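Local coordinates for protein Rnh (Ribonuclease H) (Chlorobaculum tepidum, PDB 3H08) that probably cleaves the RNA strand of RNA-DNA hybrids endonucleolytically, using magnesium, at residues K110-L114 against H115-F119. The protein carries 3 engineered substitutions. Sequence-based numbering, arbitrary orientation.
Sequences KLTTL and HRVTF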
# COMPACT_ATOMS: atom_id res chain seq x y z
N LYS A 110 11.63 3.75 -4.42
CA LYS A 110 12.60 2.69 -4.45
C LYS A 110 11.99 1.35 -4.88
O LYS A 110 12.52 0.63 -5.74
CB LYS A 110 13.29 2.57 -3.09
CG LYS A 110 14.19 3.77 -2.76
CD LYS A 110 14.64 3.69 -1.30
CE LYS A 110 15.70 2.61 -1.16
NZ LYS A 110 16.38 2.65 0.19
N LEU A 111 10.84 1.05 -4.33
CA LEU A 111 10.21 -0.25 -4.56
C LEU A 111 9.65 -0.37 -5.96
O LEU A 111 9.53 -1.46 -6.49
CB LEU A 111 9.12 -0.46 -3.52
CG LEU A 111 9.70 -0.74 -2.15
CD1 LEU A 111 8.67 -0.52 -1.05
CD2 LEU A 111 10.24 -2.16 -2.07
N THR A 112 9.25 0.76 -6.54
CA THR A 112 8.74 0.77 -7.94
C THR A 112 9.85 0.88 -8.98
O THR A 112 9.58 0.93 -10.16
CB THR A 112 7.68 1.83 -8.15
OG1 THR A 112 8.17 3.15 -7.84
CG2 THR A 112 6.44 1.52 -7.28
N THR A 113 11.10 0.96 -8.53
CA THR A 113 12.26 0.68 -9.34
C THR A 113 12.62 -0.81 -9.29
O THR A 113 12.97 -1.41 -10.31
CB THR A 113 13.45 1.51 -8.84
OG1 THR A 113 13.12 2.90 -8.92
CG2 THR A 113 14.69 1.24 -9.65
N LEU A 114 12.55 -1.41 -8.12
CA LEU A 114 12.82 -2.85 -7.99
C LEU A 114 11.79 -3.66 -8.73
O LEU A 114 12.13 -4.70 -9.30
CB LEU A 114 12.83 -3.27 -6.52
CG LEU A 114 13.91 -2.63 -5.66
CD1 LEU A 114 13.80 -3.17 -4.25
CD2 LEU A 114 15.26 -2.89 -6.24
N HIS A 115 10.53 -3.24 -8.66
CA HIS A 115 9.42 -3.99 -9.21
C HIS A 115 8.72 -3.15 -10.23
O HIS A 115 8.67 -1.92 -10.09
CB HIS A 115 8.45 -4.37 -8.09
CG HIS A 115 9.12 -5.14 -6.98
ND1 HIS A 115 9.61 -6.41 -7.16
CD2 HIS A 115 9.42 -4.79 -5.71
CE1 HIS A 115 10.17 -6.83 -6.04
NE2 HIS A 115 10.10 -5.85 -5.15
N ARG A 116 8.14 -3.78 -11.25
CA ARG A 116 7.38 -3.05 -12.27
C ARG A 116 5.92 -3.16 -11.92
O ARG A 116 5.30 -4.22 -12.07
CB ARG A 116 7.71 -3.58 -13.66
CG ARG A 116 9.18 -3.38 -14.00
CD ARG A 116 9.43 -3.29 -15.46
NE ARG A 116 10.78 -2.79 -15.75
CZ ARG A 116 11.06 -1.53 -16.06
NH1 ARG A 116 10.10 -0.61 -16.13
NH2 ARG A 116 12.31 -1.19 -16.31
N VAL A 117 5.40 -2.10 -11.32
CA VAL A 117 4.10 -2.13 -10.64
C VAL A 117 3.03 -1.35 -11.39
O VAL A 117 3.23 -0.22 -11.80
CB VAL A 117 4.21 -1.55 -9.19
CG1 VAL A 117 2.92 -1.79 -8.41
CG2 VAL A 117 5.39 -2.15 -8.46
N THR A 118 1.89 -1.99 -11.58
CA THR A 118 0.71 -1.31 -12.07
C THR A 118 -0.23 -1.23 -10.88
O THR A 118 -0.36 -2.17 -10.12
CB THR A 118 0.06 -2.07 -13.23
OG1 THR A 118 -0.21 -3.41 -12.82
CG2 THR A 118 0.98 -2.10 -14.41
N PHE A 119 -0.84 -0.08 -10.72
CA PHE A 119 -1.73 0.21 -9.60
C PHE A 119 -3.17 0.29 -10.12
O PHE A 119 -3.45 0.97 -11.13
CB PHE A 119 -1.33 1.57 -8.96
CG PHE A 119 0.01 1.53 -8.24
CD1 PHE A 119 0.06 1.31 -6.85
CD2 PHE A 119 1.21 1.62 -8.95
CE1 PHE A 119 1.28 1.22 -6.21
CE2 PHE A 119 2.43 1.55 -8.29
CZ PHE A 119 2.46 1.36 -6.92
O HOH W 1 6.92 0.29 -11.29
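H115 N donates to L111 O at 3.0 Å, with an N-H...O angle of 145° and the donor well off the carbonyl plane; this is an i to i+4 helical bond at the C-terminal end of helix 102-114, and H115 is the first residue to leave helical phi and psi. The turn from helix to strand is also tied by a water that accepts from V117 N at 2.8 Å and probably donates to T112 O. T112 CA lies 3.4 Å from H115 O, a CA-H...O contact within the same turn.

L114 CB sits over one face of the H115 imidazole, 4.1 Å from the centroid and 21° off the ring normal, a CH-pi contact between adjacent residues. The H115 ring is brought there by a first torsion that sets CG beside the backbone N and anti to the carbonyl carbon. Its ND1 is hydrogen-bonded to A63 N, so an alanine here would probably leave that amide without its mate and strip L114 CB of the ring it packs on.

Purely apolar contact rests on one methyl: T112 CG2 meets V117 CG2 at 4.0 Å and approaches the F119 ring at its edge, in plane, with CZ also 4.0 Å away. T112 OG1 instead bonds back to I108 O in the helix.

The short axes of the helix and strand segments run at 114° to each other, so the chain swings from helix 102-114 into the outermost strand 116-121, which pairs in parallel with strand 64-69 in the RNase H sheet. L111 and V117 both pack on helix 44-57, while F119 reaches L74 and M78 of helix 72-79.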